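Local coordinates for protein aromatic-L-amino-acid decarboxylase (Catharanthus roseus, PDB 6EEW) that catalyses the pyridoxal 5'-phosphate-dependent decarboxylation of L-tryptophan to tryptamine and of 5-hydroxy-L-tryptophan to serotonin, at residues N91-N96 against A103-A108; L321-D326 against S375-L380; A399-F404 against L470-S475. All coordinates share one frame; numbering follows the deposited sequence.

All three contacts are mainly buried, but they sit in different parts of the fold. Contact 1 is apolar and gives Trp92 to the substrate pocket. Contact 2 is polar at its centre, with a lysine amine hydrogen-bonded to two backbone carbonyls and in a salt bridge to a glutamate. Contact 3 is a hydrophobic helix-on-sheet packing, and its helix has an outer side that meets solvent. Contacts 1 and 2 both touch the second subunit. They join where Thr104 OG1 meets Leu322 N at 2.8 Å. Contacts 2 and 3 use the same helix, 375-409, near its start and further along it. Contacts 1 and 3 meet at Val105 N and Ser475 OG, 2.9 Å apart.

Contact 1 of 3, residues N91-N96 against A103-A108; sequences NWMSPN and ATVSSA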
loop_
_atom_site.group_PDB
_atom_site.type_symbol
_atom_site.label_atom_id
_atom_site.label_comp_id
_atom_site.label_asym_id
_atom_site.label_seq_id
_atom_site.Cartn_x
_atom_site.Cartn_y
_atom_site.Cartn_z
ATOM N N ASN A 91 9.862 -20.036 -1.624
ATOM C CA ASN A 91 10.930 -19.376 -0.882
ATOM C C ASN A 91 11.633 -18.346 -1.768
ATOM O O ASN A 91 12.674 -18.593 -2.381
ATOM C CB ASN A 91 11.882 -20.418 -0.318
ATOM C CG ASN A 91 11.290 -21.140 0.886
ATOM O OD1 ASN A 91 11.152 -20.545 1.955
ATOM N ND2 ASN A 91 10.945 -22.420 0.720
ATOM N N TRP A 92 11.028 -17.156 -1.825
ATOM C CA TRP A 92 11.611 -16.039 -2.555
ATOM C C TRP A 92 12.997 -15.674 -2.039
ATOM O O TRP A 92 13.778 -15.061 -2.775
ATOM C CB TRP A 92 10.692 -14.815 -2.479
ATOM C CG TRP A 92 9.500 -14.860 -3.402
ATOM C CD1 TRP A 92 8.373 -15.612 -3.253
ATOM C CD2 TRP A 92 9.326 -14.114 -4.615
ATOM N NE1 TRP A 92 7.506 -15.380 -4.298
ATOM C CE2 TRP A 92 8.069 -14.464 -5.146
ATOM C CE3 TRP A 92 10.110 -13.179 -5.304
ATOM C CZ2 TRP A 92 7.582 -13.922 -6.334
ATOM C CZ3 TRP A 92 9.622 -12.636 -6.480
ATOM C CH2 TRP A 92 8.376 -13.018 -6.986
ATOM N N MET A 93 13.311 -16.002 -0.787
ATOM C CA MET A 93 14.595 -15.656 -0.187
ATOM C C MET A 93 15.668 -16.715 -0.404
ATOM O O MET A 93 16.779 -16.548 0.101
ATOM C CB MET A 93 14.434 -15.412 1.315
ATOM C CG MET A 93 13.673 -14.156 1.661
ATOM S SD MET A 93 14.393 -12.713 0.881
ATOM C CE MET A 93 13.321 -12.553 -0.550
ATOM N N SER A 94 15.349 -17.821 -1.062
ATOM C CA SER A 94 16.342 -18.860 -1.269
ATOM C C SER A 94 17.403 -18.373 -2.251
ATOM O O SER A 94 17.080 -17.677 -3.219
ATOM C CB SER A 94 15.695 -20.138 -1.795
ATOM O OG SER A 94 16.681 -21.120 -2.078
ATOM N N PRO A 95 18.677 -18.724 -2.038
ATOM C CA PRO A 95 19.690 -18.438 -3.063
ATOM C C PRO A 95 19.425 -19.146 -4.380
ATOM O O PRO A 95 20.083 -18.827 -5.380
ATOM C CB PRO A 95 20.991 -18.922 -2.416
ATOM C CG PRO A 95 20.573 -19.959 -1.466
ATOM C CD PRO A 95 19.244 -19.484 -0.912
ATOM N N ASN A 96 18.485 -20.086 -4.427
ATOM C CA ASN A 96 18.194 -20.818 -5.650
ATOM C C ASN A 96 16.871 -20.398 -6.272
ATOM O O ASN A 96 16.343 -21.101 -7.138
ATOM C CB ASN A 96 18.222 -22.317 -5.374
ATOM C CG ASN A 96 19.604 -22.797 -4.953
ATOM O OD1 ASN A 96 20.618 -22.417 -5.550
ATOM N ND2 ASN A 96 19.651 -23.621 -3.911
ATOM N N ALA A 103 13.288 -10.256 -5.225
ATOM C CA ALA A 103 12.943 -9.198 -4.286
ATOM C C ALA A 103 14.095 -9.123 -3.296
ATOM O O ALA A 103 14.144 -9.884 -2.324
ATOM C CB ALA A 103 11.604 -9.472 -3.606
ATOM N N THR A 104 15.019 -8.202 -3.547
ATOM C CA THR A 104 16.273 -8.170 -2.808
ATOM C C THR A 104 16.094 -7.466 -1.470
ATOM O O THR A 104 15.240 -6.593 -1.318
ATOM C CB THR A 104 17.358 -7.492 -3.642
ATOM O OG1 THR A 104 17.008 -6.120 -3.875
ATOM C CG2 THR A 104 17.456 -8.195 -4.963
ATOM N N VAL A 105 16.910 -7.860 -0.492
ATOM C CA VAL A 105 16.740 -7.421 0.888
ATOM C C VAL A 105 18.105 -7.095 1.485
ATOM O O VAL A 105 19.148 -7.331 0.874
ATOM C CB VAL A 105 16.021 -8.483 1.744
ATOM C CG1 VAL A 105 14.660 -8.839 1.131
ATOM C CG2 VAL A 105 16.897 -9.730 1.903
ATOM N N SER A 106 18.081 -6.535 2.697
ATOM C CA SER A 106 19.286 -6.184 3.439
ATOM C C SER A 106 18.912 -5.951 4.899
ATOM O O SER A 106 17.828 -5.450 5.199
ATOM C CB SER A 106 19.962 -4.929 2.887
ATOM O OG SER A 106 19.179 -3.779 3.186
ATOM N N SER A 107 19.850 -6.236 5.799
ATOM C CA SER A 107 19.548 -6.047 7.210
ATOM C C SER A 107 19.285 -4.583 7.545
ATOM O O SER A 107 18.446 -4.291 8.407
ATOM C CB SER A 107 20.673 -6.610 8.073
ATOM O OG SER A 107 21.894 -5.992 7.773
ATOM N N ALA A 108 19.971 -3.646 6.884
ATOM C CA ALA A 108 19.677 -2.235 7.137
ATOM C C ALA A 108 18.211 -1.941 6.862
ATOM O O ALA A 108 17.538 -1.262 7.656
ATOM C CB ALA A 108 20.568 -1.324 6.296
#
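Trp92 turns the six-membered part of its indole toward Ala103. Its CE3 lies 4.3 Å from Ala103 CB, and Ala103 N sits at the ring edge, near the ring plane. The indole NH is used on the other subunit: NE1 donates to the carbonyl O of Ser128 there. The ring also packs on Val122 of the second subunit and meets the ring of Phe97 in its own chain. Met93 makes the larger share of the contact. Its CG is anti to the carbonyl carbon (chi1 -70°), and bends at chi2 and chi3 bring the thioether round to 103-108. Methyl CE then comes 3.3 Å from Ala103 O, a close van der Waals approach. The sulfur meets Val105 tip to tip and touches both branches, with SD 3.9 Å from Val105 CG1 and 4.0 Å from Val105 CG2. Trp92 and Met93 are the middle residues of a type I beta turn from Asn91 to Ser94, closed by Ser94 N to Asn91 O at 3.1 Å. Ser94 OG then accepts from Asn96 N, also at 3.1 Å and nearly straight at 167°, which makes an ST turn. The two turns share Ser94. On the other segment, Ser106 is the N-cap of helix 107-119, and its OG accepts from Ala109 N. Trp92 touches the bound tryptophan, and Phe100, Phe101 and His318 belong to the same ligand pocket. The arrangement is thus part of a group II decarboxylase substrate site built at the dimer interface.

Contact 2 of 3, residues L321-D326 against S375-L380; sequences LLAYLD and SLKLWL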
loop_
_atom_site.group_PDB
_atom_site.type_symbol
_atom_site.label_atom_id
_atom_site.label_comp_id
_atom_site.label_asym_id
_atom_site.label_seq_id
_atom_site.Cartn_x
_atom_site.Cartn_y
_atom_site.Cartn_z
ATOM N N LEU A 321 16.890 -3.065 -5.106
ATOM C CA LEU A 321 17.652 -2.166 -4.243
ATOM C C LEU A 321 17.438 -2.496 -2.772
ATOM O O LEU A 321 17.399 -1.609 -1.908
ATOM C CB LEU A 321 17.313 -0.699 -4.518
ATOM C CG LEU A 321 18.444 0.283 -4.161
ATOM C CD1 LEU A 321 19.720 -0.029 -4.941
ATOM C CD2 LEU A 321 18.018 1.765 -4.323
ATOM N N LEU A 322 17.420 -3.783 -2.449
ATOM C CA LEU A 322 17.618 -4.254 -1.086
ATOM C C LEU A 322 16.533 -3.771 -0.119
ATOM O O LEU A 322 16.698 -3.874 1.105
ATOM C CB LEU A 322 19.001 -3.838 -0.583
ATOM C CG LEU A 322 20.158 -3.986 -1.587
ATOM C CD1 LEU A 322 21.419 -3.405 -0.985
ATOM C CD2 LEU A 322 20.386 -5.450 -1.959
ATOM N N ALA A 323 15.432 -3.236 -0.626
ATOM C CA ALA A 323 14.333 -2.837 0.229
ATOM C C ALA A 323 13.393 -4.017 0.336
ATOM O O ALA A 323 13.211 -4.775 -0.621
ATOM C CB ALA A 323 13.603 -1.616 -0.332
ATOM N N TYR A 324 12.799 -4.187 1.492
ATOM C CA TYR A 324 11.778 -5.216 1.451
ATOM C C TYR A 324 10.545 -4.664 0.739
ATOM O O TYR A 324 10.424 -3.455 0.511
ATOM C CB TYR A 324 11.450 -5.692 2.869
ATOM C CG TYR A 324 12.524 -6.557 3.515
ATOM C CD1 TYR A 324 13.679 -6.000 4.051
ATOM C CD2 TYR A 324 12.363 -7.935 3.605
ATOM C CE1 TYR A 324 14.643 -6.789 4.648
ATOM C CE2 TYR A 324 13.327 -8.726 4.194
ATOM C CZ TYR A 324 14.454 -8.154 4.713
ATOM O OH TYR A 324 15.400 -8.957 5.296
ATOM N N LEU A 325 9.630 -5.556 0.357
ATOM C CA LEU A 325 8.286 -5.095 0.021
ATOM C C LEU A 325 7.677 -4.401 1.231
ATOM O O LEU A 325 7.852 -4.856 2.361
ATOM C CB LEU A 325 7.391 -6.262 -0.394
ATOM C CG LEU A 325 7.430 -6.778 -1.833
ATOM C CD1 LEU A 325 8.704 -7.585 -2.075
ATOM C CD2 LEU A 325 6.174 -7.585 -2.148
ATOM N N ASP A 326 6.975 -3.286 1.016
ATOM C CA ASP A 326 6.804 -2.613 -0.265
ATOM C C ASP A 326 7.729 -1.428 -0.299
ATOM O O ASP A 326 8.094 -0.890 0.751
ATOM C CB ASP A 326 5.372 -2.100 -0.477
ATOM C CG ASP A 326 4.363 -3.206 -0.631
ATOM O OD1 ASP A 326 4.610 -4.107 -1.462
ATOM O OD2 ASP A 326 3.316 -3.162 0.068
ATOM N N SER A 375 10.059 6.175 4.351
ATOM C CA SER A 375 11.379 6.600 3.905
ATOM C C SER A 375 12.495 6.133 4.829
ATOM O O SER A 375 13.668 6.124 4.417
ATOM C CB SER A 375 11.418 8.126 3.799
ATOM O OG SER A 375 11.221 8.717 5.084
ATOM N N LEU A 376 12.153 5.731 6.057
ATOM C CA LEU A 376 13.173 5.398 7.045
ATOM C C LEU A 376 14.085 4.290 6.538
ATOM O O LEU A 376 15.314 4.387 6.618
ATOM C CB LEU A 376 12.509 4.963 8.350
ATOM C CG LEU A 376 13.432 4.650 9.525
ATOM C CD1 LEU A 376 14.140 5.933 10.047
ATOM C CD2 LEU A 376 12.664 3.923 10.642
ATOM N N LYS A 377 13.496 3.207 6.038
ATOM C CA LYS A 377 14.320 2.084 5.628
ATOM C C LYS A 377 15.184 2.443 4.423
ATOM O O LYS A 377 16.326 1.987 4.334
ATOM C CB LYS A 377 13.433 0.868 5.350
ATOM C CG LYS A 377 12.509 1.001 4.143
ATOM C CD LYS A 377 11.800 -0.325 3.891
ATOM C CE LYS A 377 10.757 -0.235 2.787
ATOM N NZ LYS A 377 10.081 -1.573 2.533
ATOM N N LEU A 378 14.684 3.283 3.508
ATOM C CA LEU A 378 15.525 3.720 2.389
ATOM C C LEU A 378 16.717 4.532 2.885
ATOM O O LEU A 378 17.857 4.318 2.450
ATOM C CB LEU A 378 14.725 4.553 1.395
ATOM C CG LEU A 378 13.966 3.870 0.262
ATOM C CD1 LEU A 378 13.589 4.942 -0.763
ATOM C CD2 LEU A 378 14.791 2.751 -0.376
ATOM N N TRP A 379 16.455 5.504 3.764
ATOM C CA TRP A 379 17.523 6.266 4.399
ATOM C C TRP A 379 18.557 5.342 5.017
ATOM O O TRP A 379 19.765 5.534 4.833
ATOM C CB TRP A 379 16.928 7.191 5.453
ATOM C CG TRP A 379 17.871 8.175 6.070
ATOM C CD1 TRP A 379 18.685 9.054 5.421
ATOM C CD2 TRP A 379 18.048 8.426 7.475
ATOM N NE1 TRP A 379 19.383 9.821 6.337
ATOM C CE2 TRP A 379 19.002 9.456 7.602
ATOM C CE3 TRP A 379 17.498 7.869 8.638
ATOM C CZ2 TRP A 379 19.409 9.942 8.842
ATOM C CZ3 TRP A 379 17.904 8.351 9.867
ATOM C CH2 TRP A 379 18.852 9.377 9.961
ATOM N N LEU A 380 18.100 4.338 5.771
ATOM C CA LEU A 380 19.050 3.432 6.401
ATOM C C LEU A 380 19.824 2.648 5.357
ATOM O O LEU A 380 21.006 2.397 5.545
ATOM C CB LEU A 380 18.354 2.472 7.366
ATOM C CG LEU A 380 18.311 2.895 8.845
ATOM C CD1 LEU A 380 17.654 4.267 8.950
ATOM C CD2 LEU A 380 17.551 1.881 9.683
#
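Lys377 NZ is gripped by three groups. It donates to Tyr324 O at 2.8 Å and to Asp326 O at 2.8 Å. Its third partner is Glu113 OE2, in a salt bridge from helix 107-119. Both carbonyls are approached from above their planes, 51° out of plane for Tyr324 and 48° for Asp326. The C=O to donor angle at Tyr324 is 123°. Beyond CG the lysine chain is fully extended, and this length carries NZ from the helix to the loop. On the way Lys377 CE passes 4.4 Å from Ala323 CB. Lys377 CE also lies 3.4 Å from Asp326 O. The peptide bond between Leu325 and Asp326 is cis, and the carbonyls of Tyr324 and Asp326 both face the one amine, while Asp326 CB points away from the helix. The Tyr324 ring also leads away, and its OH bonds to Tyr42 OH. Leu325 N is held by Asn120 OD1 of the second subunit. A methionine in place of Lys377 would probably leave both loop carbonyls and the Glu113 carboxylate without their shared donor, with the loop less firmly held to the helix. Two carbonyl oxygens and a carboxylate round one buried amine probably favour its charged form. Two hydrogen bonds tie the loop just after the cofactor lysine to helix 375-409, and the salt bridge ties that helix to helix 107-119.

Contact 3 of 3, residues A399-F404 against L470-S475; sequences AMAKMF and LAVGSS. Unlike the reference sequence in segment 399-404: Ala401 (reference Gly).
Leu470 sets one methyl squarely over a face of the Phe404 ring. Its CD2 lies 3.4 Å from the ring centroid and 12° off the ring normal, a close CH-pi contact. All six ring carbons are within 4 Å of that methyl, and CG is nearest at 3.4 Å. Phe404 CG is anti to its backbone N (chi1 178°), which carries the ring along the helix side toward the strand. The ring also meets Phe427 edge-to-face and packs on Val482 and Ile489 of helix 479-496. Further along, the packing is looser. Val472 presents one branch to each of two helix residues: CG1 lies 4.1 Å from Met400 CB, and CG2 lies 4.4 Å from Ala401 CB. Ala401 stands where the reference sequence has glycine. Here helix 375-409 lies against the antiparallel sheet of strands 414-416, 424-429, 465-471 and 459-462, in the helix-on-sheet layering of the small C-terminal domain of fold type I pyridoxal phosphate enzymes. The Val472 side chain also packs on Ser423, and the backbones of these two residues are hydrogen-bonded. Met400, like Phe404, touches Val482. Ala399 and Lys402 lie on the solvent side of the helix. Lys402 NZ forms a salt bridge there with Glu406, one turn on, and the Lys402 side chain also touches Arg420.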
loop_
_atom_site.group_PDB
_atom_site.type_symbol
_atom_site.label_atom_id
_atom_site.label_comp_id
_atom_site.label_asym_id
_atom_site.label_seq_id
_atom_site.Cartn_x
_atom_site.Cartn_y
_atom_site.Cartn_z
ATOM N N ALA A 399 27.270 -9.217 -13.183
ATOM C CA ALA A 399 28.433 -10.040 -13.523
ATOM C C ALA A 399 28.105 -11.524 -13.438
ATOM O O ALA A 399 28.533 -12.307 -14.295
ATOM C CB ALA A 399 29.610 -9.702 -12.613
ATOM N N MET A 400 27.344 -11.933 -12.416
ATOM C CA MET A 400 26.940 -13.336 -12.342
ATOM C C MET A 400 26.045 -13.713 -13.520
ATOM O O MET A 400 26.162 -14.817 -14.073
ATOM C CB MET A 400 26.264 -13.622 -11.000
ATOM C CG MET A 400 27.264 -13.730 -9.838
ATOM S SD MET A 400 26.540 -14.075 -8.210
ATOM C CE MET A 400 26.032 -15.771 -8.416
ATOM N N ALA A 401 25.180 -12.792 -13.958
ATOM C CA ALA A 401 24.344 -13.078 -15.120
ATOM C C ALA A 401 25.165 -13.156 -16.408
ATOM O O ALA A 401 24.926 -14.026 -17.251
ATOM C CB ALA A 401 23.251 -12.022 -15.247
ATOM N N LYS A 402 26.108 -12.231 -16.597
ATOM C CA LYS A 402 26.979 -12.278 -17.771
ATOM C C LYS A 402 27.754 -13.585 -17.812
ATOM O O LYS A 402 27.894 -14.214 -18.871
ATOM C CB LYS A 402 27.926 -11.079 -17.750
ATOM C CG LYS A 402 28.660 -10.782 -19.047
ATOM C CD LYS A 402 29.461 -9.491 -18.900
ATOM C CE LYS A 402 30.175 -9.095 -20.191
ATOM N NZ LYS A 402 31.211 -10.080 -20.575
ATOM N N MET A 403 28.282 -13.999 -16.662
ATOM C CA MET A 403 28.958 -15.285 -16.548
ATOM C C MET A 403 28.037 -16.433 -16.958
ATOM O O MET A 403 28.444 -17.337 -17.703
ATOM C CB MET A 403 29.454 -15.444 -15.110
ATOM C CG MET A 403 30.294 -16.655 -14.800
ATOM S SD MET A 403 30.844 -16.579 -13.075
ATOM C CE MET A 403 29.283 -16.714 -12.199
ATOM N N PHE A 404 26.788 -16.427 -16.462
ATOM C CA PHE A 404 25.859 -17.497 -16.832
ATOM C C PHE A 404 25.565 -17.495 -18.329
ATOM O O PHE A 404 25.470 -18.560 -18.956
ATOM C CB PHE A 404 24.546 -17.389 -16.056
ATOM C CG PHE A 404 23.550 -18.441 -16.452
ATOM C CD1 PHE A 404 23.555 -19.679 -15.830
ATOM C CD2 PHE A 404 22.647 -18.213 -17.487
ATOM C CE1 PHE A 404 22.666 -20.662 -16.210
ATOM C CE2 PHE A 404 21.754 -19.193 -17.874
ATOM C CZ PHE A 404 21.758 -20.419 -17.231
ATOM N N LEU A 470 16.514 -16.827 -16.395
ATOM C CA LEU A 470 17.312 -16.871 -15.177
ATOM C C LEU A 470 17.414 -15.445 -14.653
ATOM O O LEU A 470 18.128 -14.614 -15.225
ATOM C CB LEU A 470 18.690 -17.470 -15.430
ATOM C CG LEU A 470 19.396 -17.836 -14.127
ATOM C CD1 LEU A 470 18.800 -19.137 -13.543
ATOM C CD2 LEU A 470 20.922 -17.923 -14.322
ATOM N N ALA A 471 16.681 -15.165 -13.581
ATOM C CA ALA A 471 16.627 -13.833 -12.985
ATOM C C ALA A 471 17.554 -13.851 -11.775
ATOM O O ALA A 471 17.167 -14.234 -10.668
ATOM C CB ALA A 471 15.194 -13.461 -12.619
ATOM N N VAL A 472 18.800 -13.469 -12.005
ATOM C CA VAL A 472 19.806 -13.482 -10.953
ATOM C C VAL A 472 19.642 -12.243 -10.087
ATOM O O VAL A 472 19.286 -11.167 -10.578
ATOM C CB VAL A 472 21.215 -13.571 -11.557
ATOM C CG1 VAL A 472 22.246 -13.575 -10.456
ATOM C CG2 VAL A 472 21.336 -14.821 -12.414
ATOM N N GLY A 473 19.872 -12.395 -8.790
ATOM C CA GLY A 473 19.826 -11.238 -7.922
ATOM C C GLY A 473 19.363 -11.494 -6.505
ATOM O O GLY A 473 19.664 -10.687 -5.621
ATOM N N SER A 474 18.692 -12.618 -6.254
ATOM C CA SER A 474 18.260 -12.936 -4.898
ATOM C C SER A 474 19.427 -12.785 -3.927
ATOM O O SER A 474 20.520 -13.321 -4.152
ATOM C CB SER A 474 17.697 -14.359 -4.849
ATOM O OG SER A 474 17.234 -14.692 -3.552
ATOM N N SER A 475 19.182 -12.054 -2.835
ATOM C CA SER A 475 20.289 -11.544 -2.032
ATOM C C SER A 475 21.244 -12.636 -1.579
ATOM O O SER A 475 22.454 -12.394 -1.493
ATOM C CB SER A 475 19.764 -10.761 -0.835
ATOM O OG SER A 475 19.071 -9.591 -1.263
#